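Local coordinates for DUF1987 domain-containing protein (Pseudomonas aeruginosa, PDB 6K4F) that is a SiaC-family regulatory phosphoprotein that probably works in the SiaABC threonine phosphorylation pathway, which controls biofilm formation in response to carbon availability, at residues G30-Y33 with E39-G42; Q43-V48 with M76-D81; L59-R64 with D81-A86. All blocks are in the same frame, centred on the assembly; numbering follows the deposited sequence.

The three contacts run in a chain through one alpha/beta domain, and each adjoining pair shares a helix. Interactions 1 and 2 both use helix 37-53; their centres lie about 11 Å apart, and Phe41 CE1 comes within 4.3 Å of Met76 SD. Interactions 2 and 3 share helix 70-88, with centres about 8 Å apart, and Val48 CG1 lies 4.0 Å from Leu59 CD2, so the helix pair continues directly into the packing on the sheet. Interactions 1 and 3 are the most distant, with centres about 16 Å apart, yet the backbone joins them through a probable hydrogen bond of 3.0 Å from Gly30 N to Arg64 O.

Interaction 1: residues G30-Y33 with E39-G42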
loop_
_atom_site.group_PDB
_atom_site.type_symbol
_atom_site.label_atom_id
_atom_site.label_comp_id
_atom_site.label_asym_id
_atom_site.label_seq_id
_atom_site.Cartn_x
_atom_site.Cartn_y
_atom_site.Cartn_z
ATOM N N GLY A 30 10.101 1.825 4.188
ATOM C CA GLY A 30 10.667 1.689 5.520
ATOM C C GLY A 30 10.016 0.578 6.320
ATOM O O GLY A 30 9.321 -0.295 5.791
ATOM N N ASP A 31 10.264 0.607 7.621
ATOM C CA ASP A 31 9.592 -0.324 8.512
ATOM C C ASP A 31 8.316 0.261 9.055
ATOM O O ASP A 31 8.093 1.472 9.057
ATOM C CB ASP A 31 10.398 -0.670 9.725
ATOM C CG ASP A 31 11.617 -1.329 9.405
ATOM O OD1 ASP A 31 12.574 -0.691 9.794
ATOM O OD2 ASP A 31 11.690 -2.456 8.844
ATOM N N SER A 32 7.509 -0.623 9.615
ATOM C CA SER A 32 6.252 -0.218 10.223
ATOM C C SER A 32 6.091 -1.115 11.448
ATOM O O SER A 32 5.615 -2.247 11.347
ATOM C CB SER A 32 5.115 -0.363 9.218
ATOM O OG SER A 32 3.924 0.224 9.685
ATOM N N TYR A 33 6.522 -0.620 12.604
ATOM C CA TYR A 33 6.146 -1.221 13.883
ATOM C C TYR A 33 5.654 -0.143 14.840
ATOM O O TYR A 33 6.200 0.037 15.932
ATOM C CB TYR A 33 7.298 -2.034 14.479
ATOM C CG TYR A 33 8.672 -1.408 14.465
ATOM C CD1 TYR A 33 9.468 -1.453 13.331
ATOM C CD2 TYR A 33 9.192 -0.816 15.609
ATOM C CE1 TYR A 33 10.741 -0.897 13.327
ATOM C CE2 TYR A 33 10.460 -0.265 15.618
ATOM C CZ TYR A 33 11.229 -0.307 14.479
ATOM O OH TYR A 33 12.485 0.245 14.497
ATOM N N GLU A 39 -3.918 4.506 13.877
ATOM C CA GLU A 39 -3.655 5.945 13.899
ATOM C C GLU A 39 -2.823 6.355 12.692
ATOM O O GLU A 39 -3.048 7.421 12.100
ATOM C CB GLU A 39 -2.942 6.349 15.190
ATOM C CG GLU A 39 -3.847 6.919 16.277
ATOM C CD GLU A 39 -4.839 7.950 15.752
ATOM O OE1 GLU A 39 -6.028 7.600 15.578
ATOM O OE2 GLU A 39 -4.432 9.111 15.520
ATOM N N LEU A 40 -1.871 5.508 12.298
ATOM C CA LEU A 40 -1.009 5.823 11.164
ATOM C C LEU A 40 -1.686 5.516 9.828
ATOM O O LEU A 40 -1.631 6.332 8.903
ATOM C CB LEU A 40 0.305 5.057 11.295
ATOM C CG LEU A 40 1.299 5.304 10.162
ATOM C CD1 LEU A 40 1.981 6.641 10.389
ATOM C CD2 LEU A 40 2.309 4.162 10.085
ATOM N N PHE A 41 -2.344 4.354 9.697
ATOM C CA PHE A 41 -2.841 3.917 8.397
ATOM C C PHE A 41 -4.290 4.274 8.129
ATOM O O PHE A 41 -4.752 4.098 6.990
ATOM C CB PHE A 41 -2.694 2.387 8.258
ATOM C CG PHE A 41 -1.277 1.951 8.041
ATOM C CD1 PHE A 41 -0.662 2.134 6.809
ATOM C CD2 PHE A 41 -0.548 1.387 9.081
ATOM C CE1 PHE A 41 0.664 1.744 6.616
ATOM C CE2 PHE A 41 0.767 0.996 8.904
ATOM C CZ PHE A 41 1.383 1.174 7.674
ATOM N N GLY A 42 -5.041 4.694 9.147
ATOM C CA GLY A 42 -6.434 5.027 8.916
ATOM C C GLY A 42 -6.577 6.096 7.853
ATOM O O GLY A 42 -7.415 5.987 6.955
#
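The hydroxyl of Ser32 lies between two partners: OG is hydrogen-bonded to OG of Ser72 at the start of helix 70-88, and it also meets the rim of the Phe41 ring. There it sits in the plane of the ring, facing the bond between two ring carbons, 3.3 Å from CE2 and 3.4 Å from CZ. The oxygen therefore meets the C-H edge, where the weakly positive aromatic hydrogens would suit it, and not the pi face. Ser32 reaches this place with its hydroxyl trans to the backbone nitrogen (chi1 -170°), which extends OG from the strand toward helix 37-53. The Leu40 methyl CD2 stands a little further off, 4.3 Å from the same oxygen, and makes a looser apolar neighbour; Leu40 and Ser32 both lean on Pro15.

The contact joins the short strand 31-32 to the first turns of the helix that follows it, and buries a small area, 69 Å². It lies in the connection of a beta-alpha-beta crossover, in which strand 25-29 leads through helix 37-53 into the adjacent, parallel strand 59-68. The chain turns a corner at Gly30, leaving strand 25-29 of the mixed sheet, but it stays beside strand 59-68: the backbone of Ser32 is hydrogen-bonded to Tyr67 and Asn69, and the serine side chain also touches Leu68. Ser32 thus has a fixed backbone on one side and a polar partner at its tip. In Phe41, with CG anti to its carbonyl carbon (chi1 -74°), the ring turns its CE2-CZ edge to Ser32 and packs on Ala75 and Ser72 of helix 70-88.

Interaction 2: residues Q43-V48 with M76-D81; sequences QVIDWV and MMDILD
Apolar packing between Ile45 and Ile79 forms the centre of this contact, with their CG1 methylenes 3.7 Å apart. Both isoleucines adopt nearly the same conformation, CG1 trans to the carbonyl carbon (chi1 -66° in Ile45 and -68° in Ile79), and their side chains cross at a slant. The CA atoms are 5.9 Å apart here, so the methylenes bridge a narrow gap between the backbones. The outer end of Ile79 serves a second partner: its CD1 methyl rests 3.8 Å from CG1 of Val44, one residue before Ile45. Val44 also packs on Leu26, and Ile79 on Met28, which ties the interface to strand 25-29 beneath it.

At the border, Ile45 CD1 lies 4.0 Å from the methylene CB of Asp78. The nearest part of the aspartate is this methylene, and the contact is van der Waals in kind.

The two helix segments run almost parallel, at 6° between their N-to-C directions, with axes 10.0 Å apart at closest approach. Such side-by-side helices, packed against one face of a sheet whose strands 25-29, 59-68 and 93-99 are parallel, are characteristic of a two-layer alpha/beta fold.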
loop_
_atom_site.group_PDB
_atom_site.type_symbol
_atom_site.label_atom_id
_atom_site.label_comp_id
_atom_site.label_asym_id
_atom_site.label_seq_id
_atom_site.Cartn_x
_atom_site.Cartn_y
_atom_site.Cartn_z
ATOM N N GLN A 43 -5.722 7.115 7.918
ATOM C CA GLN A 43 -5.743 8.185 6.926
ATOM C C GLN A 43 -5.310 7.692 5.548
ATOM O O GLN A 43 -5.700 8.290 4.535
ATOM C CB GLN A 43 -4.844 9.327 7.388
ATOM C CG GLN A 43 -3.381 8.923 7.482
ATOM C CD GLN A 43 -2.551 9.803 8.387
ATOM O OE1 GLN A 43 -2.747 11.038 8.453
ATOM N NE2 GLN A 43 -1.583 9.183 9.081
ATOM N N VAL A 44 -4.492 6.632 5.487
ATOM C CA VAL A 44 -4.084 6.071 4.197
ATOM C C VAL A 44 -5.243 5.327 3.559
ATOM O O VAL A 44 -5.526 5.474 2.362
ATOM C CB VAL A 44 -2.864 5.150 4.371
ATOM C CG1 VAL A 44 -2.394 4.602 2.991
ATOM C CG2 VAL A 44 -1.756 5.879 5.114
ATOM N N ILE A 45 -5.918 4.495 4.351
ATOM C CA ILE A 45 -7.129 3.834 3.889
ATOM C C ILE A 45 -8.116 4.870 3.377
ATOM O O ILE A 45 -8.693 4.734 2.290
ATOM C CB ILE A 45 -7.726 2.987 5.028
ATOM C CG1 ILE A 45 -6.770 1.838 5.370
ATOM C CG2 ILE A 45 -9.103 2.460 4.651
ATOM C CD1 ILE A 45 -7.160 1.057 6.620
ATOM N N ASP A 46 -8.312 5.933 4.159
ATOM C CA ASP A 46 -9.229 6.996 3.770
ATOM C C ASP A 46 -8.827 7.613 2.438
ATOM O O ASP A 46 -9.669 7.823 1.561
ATOM C CB ASP A 46 -9.265 8.057 4.877
ATOM C CG ASP A 46 -10.436 9.009 4.747
ATOM O OD1 ASP A 46 -10.341 9.973 3.952
ATOM O OD2 ASP A 46 -11.446 8.803 5.455
ATOM N N TRP A 47 -7.535 7.917 2.269
ATOM C CA TRP A 47 -7.077 8.528 1.025
ATOM C C TRP A 47 -7.344 7.610 -0.164
ATOM O O TRP A 47 -7.798 8.058 -1.225
ATOM C CB TRP A 47 -5.587 8.868 1.141
ATOM C CG TRP A 47 -5.024 9.678 0.000
ATOM C CD1 TRP A 47 -4.945 11.031 -0.081
ATOM C CD2 TRP A 47 -4.445 9.168 -1.208
ATOM N NE1 TRP A 47 -4.358 11.406 -1.268
ATOM C CE2 TRP A 47 -4.031 10.280 -1.974
ATOM C CE3 TRP A 47 -4.228 7.882 -1.712
ATOM C CZ2 TRP A 47 -3.431 10.144 -3.231
ATOM C CZ3 TRP A 47 -3.628 7.745 -2.956
ATOM C CH2 TRP A 47 -3.228 8.867 -3.700
ATOM N N VAL A 48 -7.104 6.316 0.008
ATOM C CA VAL A 48 -7.359 5.375 -1.080
ATOM C C VAL A 48 -8.846 5.337 -1.400
ATOM O O VAL A 48 -9.247 5.379 -2.570
ATOM C CB VAL A 48 -6.818 3.983 -0.717
ATOM C CG1 VAL A 48 -7.266 2.940 -1.770
ATOM C CG2 VAL A 48 -5.305 4.027 -0.606
ATOM N N MET A 76 -2.262 -3.179 6.020
ATOM C CA MET A 76 -2.000 -3.366 4.589
ATOM C C MET A 76 -3.005 -4.314 3.941
ATOM O O MET A 76 -3.416 -4.104 2.795
ATOM C CB MET A 76 -0.573 -3.859 4.380
ATOM C CG MET A 76 0.436 -2.874 4.921
ATOM S SD MET A 76 0.636 -1.464 3.800
ATOM C CE MET A 76 0.536 -2.289 2.193
ATOM N N MET A 77 -3.407 -5.376 4.641
ATOM C CA MET A 77 -4.441 -6.249 4.091
ATOM C C MET A 77 -5.732 -5.475 3.838
ATOM O O MET A 77 -6.425 -5.715 2.839
ATOM C CB MET A 77 -4.687 -7.423 5.033
ATOM C CG MET A 77 -5.729 -8.400 4.542
ATOM S SD MET A 77 -5.013 -9.503 3.311
ATOM C CE MET A 77 -3.862 -10.357 4.368
ATOM N N ASP A 78 -6.052 -4.519 4.724
ATOM C CA ASP A 78 -7.238 -3.688 4.541
ATOM C C ASP A 78 -7.121 -2.839 3.285
ATOM O O ASP A 78 -8.079 -2.724 2.512
ATOM C CB ASP A 78 -7.457 -2.789 5.766
ATOM C CG ASP A 78 -7.939 -3.563 7.008
ATOM O OD1 ASP A 78 -8.388 -4.719 6.874
ATOM O OD2 ASP A 78 -7.879 -2.991 8.119
ATOM N N ILE A 79 -5.952 -2.237 3.063
ATOM C CA ILE A 79 -5.714 -1.489 1.830
ATOM C C ILE A 79 -5.832 -2.403 0.614
ATOM O O ILE A 79 -6.513 -2.084 -0.367
ATOM C CB ILE A 79 -4.340 -0.804 1.893
ATOM C CG1 ILE A 79 -4.349 0.306 2.963
ATOM C CG2 ILE A 79 -3.958 -0.255 0.524
ATOM C CD1 ILE A 79 -2.959 0.852 3.285
ATOM N N LEU A 80 -5.166 -3.553 0.659
ATOM C CA LEU A 80 -5.229 -4.484 -0.467
ATOM C C LEU A 80 -6.657 -4.950 -0.722
ATOM O O LEU A 80 -7.072 -5.105 -1.876
ATOM C CB LEU A 80 -4.311 -5.677 -0.206
ATOM C CG LEU A 80 -2.817 -5.336 -0.145
ATOM C CD1 LEU A 80 -1.960 -6.586 0.065
ATOM C CD2 LEU A 80 -2.386 -4.583 -1.396
ATOM N N ASP A 81 -7.434 -5.169 0.346
ATOM C CA ASP A 81 -8.820 -5.583 0.157
ATOM C C ASP A 81 -9.648 -4.475 -0.484
ATOM O O ASP A 81 -10.536 -4.762 -1.300
ATOM C CB ASP A 81 -9.430 -6.042 1.488
ATOM C CG ASP A 81 -9.041 -7.490 1.861
ATOM O OD1 ASP A 81 -8.836 -8.323 0.953
ATOM O OD2 ASP A 81 -8.956 -7.805 3.071
#

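Interaction 3: residues L59-R64 with D81-A86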
loop_
_atom_site.group_PDB
_atom_site.type_symbol
_atom_site.label_atom_id
_atom_site.label_comp_id
_atom_site.label_asym_id
_atom_site.label_seq_id
_atom_site.Cartn_x
_atom_site.Cartn_y
_atom_site.Cartn_z
ATOM N N LEU A 59 -4.844 3.408 -10.115
ATOM C CA LEU A 59 -4.060 3.568 -8.894
ATOM C C LEU A 59 -2.942 2.533 -8.882
ATOM O O LEU A 59 -3.182 1.343 -9.133
ATOM C CB LEU A 59 -4.942 3.423 -7.649
ATOM C CG LEU A 59 -4.242 3.626 -6.293
ATOM C CD1 LEU A 59 -3.557 4.992 -6.212
ATOM C CD2 LEU A 59 -5.215 3.444 -5.125
ATOM N N GLU A 60 -1.721 2.987 -8.622
ATOM C CA GLU A 60 -0.544 2.129 -8.562
ATOM C C GLU A 60 0.061 2.210 -7.172
ATOM O O GLU A 60 0.240 3.312 -6.643
ATOM C CB GLU A 60 0.511 2.558 -9.582
ATOM C CG GLU A 60 0.276 2.108 -10.997
ATOM C CD GLU A 60 1.580 1.772 -11.692
ATOM O OE1 GLU A 60 2.515 2.597 -11.628
ATOM O OE2 GLU A 60 1.678 0.679 -12.286
ATOM N N LEU A 61 0.388 1.060 -6.579
ATOM C CA LEU A 61 1.106 1.031 -5.305
ATOM C C LEU A 61 2.561 0.653 -5.553
ATOM O O LEU A 61 2.837 -0.340 -6.239
ATOM C CB LEU A 61 0.467 0.043 -4.317
ATOM C CG LEU A 61 -0.485 0.681 -3.303
ATOM C CD1 LEU A 61 -1.704 1.174 -4.034
ATOM C CD2 LEU A 61 -0.868 -0.327 -2.231
ATOM N N ASP A 62 3.488 1.428 -4.986
ATOM C CA ASP A 62 4.919 1.115 -5.060
ATOM C C ASP A 62 5.473 0.999 -3.645
ATOM O O ASP A 62 5.655 2.009 -2.953
ATOM C CB ASP A 62 5.683 2.163 -5.855
ATOM C CG ASP A 62 7.050 1.670 -6.281
ATOM O OD1 ASP A 62 7.137 0.965 -7.309
ATOM O OD2 ASP A 62 8.035 1.968 -5.572
ATOM N N LEU A 63 5.755 -0.226 -3.224
ATOM C CA LEU A 63 6.087 -0.523 -1.841
ATOM C C LEU A 63 7.552 -0.915 -1.693
ATOM O O LEU A 63 8.065 -1.764 -2.435
ATOM C CB LEU A 63 5.181 -1.622 -1.302
ATOM C CG LEU A 63 3.677 -1.345 -1.385
ATOM C CD1 LEU A 63 2.893 -2.508 -0.757
ATOM C CD2 LEU A 63 3.318 -0.012 -0.712
ATOM N N ARG A 64 8.220 -0.281 -0.736
ATOM C CA ARG A 64 9.570 -0.619 -0.307
ATOM C C ARG A 64 9.576 -0.802 1.192
ATOM O O ARG A 64 10.353 -0.184 1.927
ATOM C CB ARG A 64 10.576 0.446 -0.728
ATOM C CG ARG A 64 10.612 0.658 -2.232
ATOM C CD ARG A 64 11.584 1.748 -2.627
ATOM N NE ARG A 64 12.229 1.423 -3.896
ATOM C CZ ARG A 64 11.781 1.815 -5.083
ATOM N NH1 ARG A 64 10.682 2.556 -5.168
ATOM N NH2 ARG A 64 12.437 1.465 -6.182
ATOM N N ASP A 81 -7.434 -5.169 0.346
ATOM C CA ASP A 81 -8.820 -5.583 0.157
ATOM C C ASP A 81 -9.648 -4.475 -0.484
ATOM O O ASP A 81 -10.536 -4.762 -1.300
ATOM C CB ASP A 81 -9.430 -6.042 1.488
ATOM C CG ASP A 81 -9.041 -7.490 1.861
ATOM O OD1 ASP A 81 -8.836 -8.323 0.953
ATOM O OD2 ASP A 81 -8.956 -7.805 3.071
ATOM N N LEU A 82 -9.360 -3.209 -0.153
ATOM C CA LEU A 82 -9.995 -2.094 -0.855
ATOM C C LEU A 82 -9.639 -2.108 -2.339
ATOM O O LEU A 82 -10.507 -1.929 -3.203
ATOM C CB LEU A 82 -9.582 -0.764 -0.221
ATOM C CG LEU A 82 -10.586 -0.079 0.710
ATOM C CD1 LEU A 82 -11.733 0.500 -0.100
ATOM C CD2 LEU A 82 -11.109 -1.041 1.766
ATOM N N LEU A 83 -8.358 -2.295 -2.654
ATOM C CA LEU A 83 -7.943 -2.339 -4.049
ATOM C C LEU A 83 -8.570 -3.523 -4.775
ATOM O O LEU A 83 -8.935 -3.419 -5.953
ATOM C CB LEU A 83 -6.423 -2.407 -4.138
ATOM C CG LEU A 83 -5.665 -1.214 -3.537
ATOM C CD1 LEU A 83 -4.172 -1.471 -3.574
ATOM C CD2 LEU A 83 -5.997 0.024 -4.318
ATOM N N GLU A 84 -8.689 -4.666 -4.099
ATOM C CA GLU A 84 -9.224 -5.852 -4.770
ATOM C C GLU A 84 -10.702 -5.668 -5.103
ATOM O O GLU A 84 -11.139 -5.966 -6.221
ATOM C CB GLU A 84 -9.016 -7.095 -3.908
ATOM C CG GLU A 84 -9.763 -8.333 -4.418
ATOM C CD GLU A 84 -9.111 -8.955 -5.650
ATOM O OE1 GLU A 84 -8.081 -8.425 -6.116
ATOM O OE2 GLU A 84 -9.626 -9.984 -6.146
ATOM N N GLU A 85 -11.483 -5.184 -4.134
ATOM C CA GLU A 85 -12.874 -4.818 -4.384
ATOM C C GLU A 85 -12.993 -3.869 -5.569
ATOM O O GLU A 85 -13.849 -4.049 -6.444
ATOM C CB GLU A 85 -13.468 -4.180 -3.126
ATOM C CG GLU A 85 -14.914 -3.714 -3.253
ATOM C CD GLU A 85 -15.841 -4.786 -3.800
ATOM O OE1 GLU A 85 -15.680 -5.965 -3.423
ATOM O OE2 GLU A 85 -16.742 -4.444 -4.596
ATOM N N ALA A 86 -12.141 -2.843 -5.615
ATOM C CA ALA A 86 -12.197 -1.902 -6.726
ATOM C C ALA A 86 -11.810 -2.578 -8.034
ATOM O O ALA A 86 -12.409 -2.305 -9.080
ATOM C CB ALA A 86 -11.293 -0.701 -6.452
#
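Leu59, Leu61 and Leu83 meet with no ring, amide or carboxylate between them, so there are no faces or edges to match and branched methyl ends make the whole contact. It belongs to the beta-alpha-beta unit of strand 59-68, helix 70-88 and strand 93-99, and it fastens the helix to the strand that precedes it. From the helix, Leu83 enters as a fork. One branch, CD1, goes to Leu61 and meets both of its methyls, at 3.6 Å from CD1 and 3.7 Å from CD2, the two side chains reaching for each other tip to tip. Leu59, two residues earlier on the same side of the strand, crosses Leu83 at about a right angle; a chi1 of -178° sets its CG anti to the backbone nitrogen and lets CD2 meet Leu83.

Around the three leucines the core is closed by Val48 and Phe51 of helix 37-53 against Leu59, by Leu26 and Leu95 against Leu61, and by Val93 and Phe119 against Leu83. Glu60, between the two strand leucines, points away from the helix, as strand alternation requires, and forms salt bridges with Arg25 and Arg96. The second branch of Leu83 completes the fork, its CD2 lying 3.6 Å from Leu59 CD2.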